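Long-range contacts in probable E3 ubiquitin-protein ligase HERC1 (Homo sapiens, PDB 4QT6), which probably acts as a HECT-type E3 ubiquitin ligase, here represented by its SPRY domain, a beta-sandwich module that in relatives commonly mediates protein-protein recognition: residues 40-45 against 103-108; 59-64 against 72-77. All coordinates share one frame; numbering follows the deposited sequence.

Contact 1 (40-45 against 103-108); sequences QWKFYI and FITCVL. With ARF (formamide), chain E.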
# COMPACT_ATOMS: atom_id res chain seq x y z
N GLN A 40 -5.75 10.62 5.68
CA GLN A 40 -5.52 9.42 6.47
C GLN A 40 -6.56 8.34 6.08
O GLN A 40 -7.73 8.66 5.85
CB GLN A 40 -5.65 9.80 7.94
CG GLN A 40 -5.15 8.79 8.92
CD GLN A 40 -5.21 9.30 10.35
OE1 GLN A 40 -5.07 10.50 10.61
NE2 GLN A 40 -5.44 8.40 11.28
N TRP A 41 -6.13 7.09 6.00
CA TRP A 41 -7.02 5.97 5.71
C TRP A 41 -6.40 4.69 6.28
O TRP A 41 -5.29 4.72 6.84
CB TRP A 41 -7.30 5.84 4.21
CG TRP A 41 -6.14 5.29 3.47
CD1 TRP A 41 -5.98 4.01 3.05
CD2 TRP A 41 -4.96 6.00 3.05
NE1 TRP A 41 -4.79 3.87 2.42
CE2 TRP A 41 -4.15 5.07 2.38
CE3 TRP A 41 -4.54 7.33 3.16
CZ2 TRP A 41 -2.91 5.41 1.84
CZ3 TRP A 41 -3.30 7.67 2.63
CH2 TRP A 41 -2.49 6.71 1.97
N LYS A 42 -7.10 3.57 6.14
CA LYS A 42 -6.57 2.29 6.57
C LYS A 42 -6.64 1.23 5.49
O LYS A 42 -7.50 1.27 4.63
CB LYS A 42 -7.31 1.78 7.82
CG LYS A 42 -7.17 2.68 9.02
CD LYS A 42 -7.89 2.11 10.22
CE LYS A 42 -7.65 2.97 11.44
NZ LYS A 42 -8.58 2.59 12.53
N PHE A 43 -5.66 0.33 5.51
CA PHE A 43 -5.77 -0.93 4.80
C PHE A 43 -6.03 -2.02 5.80
O PHE A 43 -5.46 -2.01 6.89
CB PHE A 43 -4.50 -1.24 4.03
CG PHE A 43 -4.29 -0.39 2.81
CD1 PHE A 43 -5.17 -0.47 1.75
CD2 PHE A 43 -3.19 0.43 2.70
CE1 PHE A 43 -4.98 0.29 0.61
CE2 PHE A 43 -2.99 1.18 1.55
CZ PHE A 43 -3.86 1.08 0.51
N TYR A 44 -6.91 -2.97 5.44
CA TYR A 44 -7.20 -4.12 6.27
C TYR A 44 -6.84 -5.36 5.46
O TYR A 44 -7.26 -5.51 4.30
CB TYR A 44 -8.67 -4.13 6.67
CG TYR A 44 -9.06 -5.38 7.40
CD1 TYR A 44 -8.63 -5.59 8.70
CD2 TYR A 44 -9.83 -6.35 6.78
CE1 TYR A 44 -8.99 -6.75 9.39
CE2 TYR A 44 -10.17 -7.51 7.45
CZ TYR A 44 -9.74 -7.70 8.75
OH TYR A 44 -10.10 -8.84 9.45
N ILE A 45 -6.02 -6.23 6.05
CA ILE A 45 -5.53 -7.41 5.34
C ILE A 45 -6.56 -8.55 5.45
O ILE A 45 -6.69 -9.23 6.48
CB ILE A 45 -4.13 -7.86 5.79
CG1 ILE A 45 -3.15 -6.68 5.89
CG2 ILE A 45 -3.60 -8.93 4.86
CD1 ILE A 45 -2.93 -5.89 4.63
N PHE A 103 -4.87 -4.12 10.62
CA PHE A 103 -5.09 -2.80 10.02
C PHE A 103 -3.80 -2.02 9.97
O PHE A 103 -3.06 -1.98 10.97
CB PHE A 103 -6.03 -1.95 10.87
CG PHE A 103 -7.46 -2.37 10.83
CD1 PHE A 103 -7.94 -3.28 11.76
CD2 PHE A 103 -8.34 -1.81 9.93
CE1 PHE A 103 -9.28 -3.66 11.74
CE2 PHE A 103 -9.67 -2.16 9.91
CZ PHE A 103 -10.14 -3.09 10.83
N ILE A 104 -3.54 -1.36 8.84
CA ILE A 104 -2.42 -0.42 8.72
C ILE A 104 -3.03 0.95 8.45
O ILE A 104 -3.65 1.17 7.44
CB ILE A 104 -1.41 -0.81 7.60
CG1 ILE A 104 -0.79 -2.19 7.88
CG2 ILE A 104 -0.34 0.27 7.43
CD1 ILE A 104 -0.03 -2.26 9.19
N THR A 105 -2.84 1.87 9.39
CA THR A 105 -3.20 3.26 9.18
C THR A 105 -2.11 3.91 8.34
O THR A 105 -0.92 3.76 8.64
CB THR A 105 -3.31 4.01 10.52
OG1 THR A 105 -4.30 3.37 11.35
CG2 THR A 105 -3.67 5.47 10.31
N CYS A 106 -2.53 4.66 7.33
CA CYS A 106 -1.61 5.37 6.46
C CYS A 106 -1.94 6.84 6.58
O CYS A 106 -3.10 7.23 6.53
CB CYS A 106 -1.81 4.93 5.00
SG CYS A 106 -1.73 3.13 4.77
N VAL A 107 -0.90 7.66 6.76
CA VAL A 107 -1.05 9.10 6.79
C VAL A 107 -0.19 9.70 5.70
O VAL A 107 1.03 9.56 5.74
CB VAL A 107 -0.62 9.70 8.15
CG1 VAL A 107 -0.90 11.19 8.15
CG2 VAL A 107 -1.38 9.04 9.28
N LEU A 108 -0.84 10.28 4.70
CA LEU A 108 -0.17 10.93 3.60
C LEU A 108 -0.29 12.43 3.79
O LEU A 108 -1.37 13.01 3.62
CB LEU A 108 -0.78 10.50 2.26
CG LEU A 108 -0.24 11.21 1.03
CD1 LEU A 108 1.27 10.95 0.87
CD2 LEU A 108 -1.03 10.81 -0.20
N ARF E . -12.02 -5.69 13.32
C ARF E . -12.30 -5.91 12.03
O ARF E . -13.03 -5.12 11.47
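With chi1 at 74°, CG of W41 stands between its own backbone N and carbonyl carbon, and the indole lies over C106, whose SG is turned beside its backbone N (chi1 -53°). CB of C106 sits over one face of the six-membered ring, 3.5 Å from its centroid in a CH-pi contact, while SG meets the five-membered ring obliquely. The same sulfur reaches F43, SG lying 3.7 Å from CD2, so one small side chain is shared by two aromatic rings. At the rim of the indole, CB of L108 approaches CZ3 near the ring plane. An alanine at W41 would probably leave CB of C106 without its aromatic cover and open a gap above C106 and beside L108.

On the face that carries Q40, K42 and Y44, an aromatic pair forms: CD1 of Y44 stands over the centre of the F103 ring, 3.5 Å above its plane, and the two planes are inclined at 44°. Beside it, K42 runs alongside T105, with CE 3.4 Å from OG1, and its NZ goes on to a hydrogen bond with the carbonyl of M158. The backbones are antiparallel, W41 exchanging two hydrogen bonds with C106 and F43 two with I104; the straightest, C106 N to W41 O, spans 2.8 Å. Strand 38-47 lies between strands 150-154 and 103-109 in one sheet of the sandwich, with W41 and F43 resting on P138 of the opposing sheet and 114-119 following 103-109.

Contact 2 (59-64 against 72-77); sequences VSRWPV and TSDMWL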
# COMPACT_ATOMS: atom_id res chain seq x y z
N VAL A 59 1.52 4.16 -1.17
CA VAL A 59 1.00 5.10 -2.15
C VAL A 59 1.81 5.03 -3.45
O VAL A 59 2.96 4.58 -3.44
CB VAL A 59 0.98 6.55 -1.62
CG1 VAL A 59 -0.04 6.69 -0.50
CG2 VAL A 59 2.37 6.98 -1.16
N SER A 60 1.18 5.43 -4.54
CA SER A 60 1.76 5.36 -5.88
C SER A 60 1.41 6.57 -6.72
O SER A 60 0.30 7.13 -6.63
CB SER A 60 1.26 4.13 -6.61
OG SER A 60 1.92 3.96 -7.86
N ARG A 61 2.36 6.91 -7.60
CA ARG A 61 2.08 7.74 -8.75
C ARG A 61 1.26 7.00 -9.78
O ARG A 61 1.22 5.76 -9.79
CB ARG A 61 3.40 8.12 -9.43
CG ARG A 61 4.27 9.03 -8.61
CD ARG A 61 5.55 9.31 -9.38
NE ARG A 61 6.22 10.47 -8.81
CZ ARG A 61 7.27 10.45 -8.00
NH1 ARG A 61 7.87 9.32 -7.61
NH2 ARG A 61 7.76 11.60 -7.59
N TRP A 62 0.64 7.75 -10.68
CA TRP A 62 -0.01 7.18 -11.85
C TRP A 62 0.39 8.01 -13.07
O TRP A 62 0.30 9.24 -13.00
CB TRP A 62 -1.52 7.20 -11.68
CG TRP A 62 -2.22 6.56 -12.82
CD1 TRP A 62 -2.97 7.17 -13.77
CD2 TRP A 62 -2.25 5.16 -13.12
NE1 TRP A 62 -3.45 6.24 -14.67
CE2 TRP A 62 -3.03 5.00 -14.28
CE3 TRP A 62 -1.70 4.03 -12.52
CZ2 TRP A 62 -3.26 3.76 -14.85
CZ3 TRP A 62 -1.93 2.80 -13.09
CH2 TRP A 62 -2.71 2.67 -14.23
N PRO A 63 0.82 7.39 -14.18
CA PRO A 63 0.93 5.95 -14.40
C PRO A 63 2.07 5.27 -13.65
O PRO A 63 2.97 5.92 -13.14
CB PRO A 63 1.19 5.86 -15.91
CG PRO A 63 1.87 7.13 -16.24
CD PRO A 63 1.19 8.16 -15.39
N VAL A 64 1.98 3.95 -13.55
CA VAL A 64 3.00 3.11 -12.94
C VAL A 64 3.90 2.59 -14.06
O VAL A 64 3.41 1.99 -15.03
CB VAL A 64 2.34 1.93 -12.20
CG1 VAL A 64 3.36 0.87 -11.78
CG2 VAL A 64 1.59 2.46 -10.98
N THR A 72 11.31 0.29 -7.30
CA THR A 72 10.41 1.35 -7.71
C THR A 72 10.60 2.69 -6.99
O THR A 72 10.80 2.74 -5.80
CB THR A 72 8.91 0.93 -7.54
OG1 THR A 72 8.07 1.95 -8.08
CG2 THR A 72 8.57 0.66 -6.12
N SER A 73 10.56 3.75 -7.79
CA SER A 73 10.41 5.13 -7.31
C SER A 73 9.02 5.69 -7.64
O SER A 73 8.73 6.84 -7.33
CB SER A 73 11.51 6.01 -7.94
OG SER A 73 12.78 5.64 -7.40
N ASP A 74 8.16 4.86 -8.25
CA ASP A 74 6.77 5.27 -8.49
C ASP A 74 5.92 5.09 -7.25
O ASP A 74 4.90 5.78 -7.11
CB ASP A 74 6.16 4.49 -9.65
CG ASP A 74 6.68 4.92 -10.99
OD1 ASP A 74 7.09 6.11 -11.13
OD2 ASP A 74 6.65 4.08 -11.91
N MSE A 75 6.35 4.19 -6.37
CA MSE A 75 5.60 3.81 -5.17
C MSE A 75 6.43 4.00 -3.93
O MSE A 75 7.67 4.00 -3.95
CB MSE A 75 5.12 2.36 -5.24
CG MSE A 75 4.45 2.07 -6.58
SE MSE A 75 3.75 0.22 -6.56
CE MSE A 75 2.35 0.50 -7.89
N TRP A 76 5.74 4.16 -2.82
CA TRP A 76 6.32 4.19 -1.49
C TRP A 76 5.62 3.06 -0.74
O TRP A 76 4.40 3.10 -0.53
CB TRP A 76 6.02 5.52 -0.79
CG TRP A 76 6.85 6.71 -1.21
CD1 TRP A 76 7.88 7.26 -0.50
CD2 TRP A 76 6.69 7.54 -2.37
NE1 TRP A 76 8.39 8.33 -1.16
CE2 TRP A 76 7.67 8.55 -2.30
CE3 TRP A 76 5.84 7.50 -3.48
CZ2 TRP A 76 7.81 9.52 -3.28
CZ3 TRP A 76 5.98 8.48 -4.45
CH2 TRP A 76 6.95 9.48 -4.34
N LEU A 77 6.37 2.03 -0.36
CA LEU A 77 5.75 0.77 0.04
C LEU A 77 6.22 0.27 1.38
O LEU A 77 7.37 0.48 1.79
CB LEU A 77 6.02 -0.29 -1.02
CG LEU A 77 5.43 -0.04 -2.39
CD1 LEU A 77 5.95 -1.05 -3.40
CD2 LEU A 77 3.90 -0.06 -2.34
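R61 overlaps the end of the W76 indole: CH2 of W76 lies over one face of the guanidinium, 3.4 Å from NH1 of R61, the two planes 40° apart. The extended chain from CG to NE carries the group past D74, and NH1 comes within 2.6 Å of the carbonyl O of S73, which lies near the guanidinium plane. NH2 is taken by a salt bridge to D132. The carboxylate of D74 makes no salt bridge with R61: OD1 stays 4.8 Å from NH1 of R61, and OD2 accepts from the backbone N of H65 and of D66. At that distance the opposite charges may still attract weakly.

On the face that V59 shares with W76, CG2 of V59 packs on CB of W76. On the face of S60 and M75, the selenomethionine, extended beyond CG, reaches back to V64 in the loop, bringing CE to 3.7 Å from CG2 of V64, crossing it at about a right angle, and to 3.5 Å from OG of S60. That hydroxyl, anti to its backbone N (chi1 -174°), donates to a lone pair of the carbonyl O of R61, in the carbonyl plane.

V59 and W76 exchange two backbone hydrogen bonds, and R61 N adds a third, 2.8 Å to D74 O. Just before strand 75-79, OG1 of T72 accepts from N of D74 in an ST turn. The whole is an antiparallel beta hairpin with a long connecting loop, joining neighbouring strands 55-60 and 75-79 in one sheet of the SPRY beta sandwich.

From the N terminus, strand 38-47 comes first and supplies one side of contact 1; the next strand in the chain, 55-60, opens contact 2. Contact 2 closes a short loop when the chain returns as strand 75-79, and only later does strand 103-109 come back to complete contact 1, so the 59-64/72-77 pairing is nested within the longer loop. The two contacts belong to different sheets, their centres about 17 Å apart on opposite sides of the chain's centre. They nevertheless touch across the interior of the sandwich, where CG1 of V59 packs 3.5 Å from CH2 of W41 and more loosely on L108.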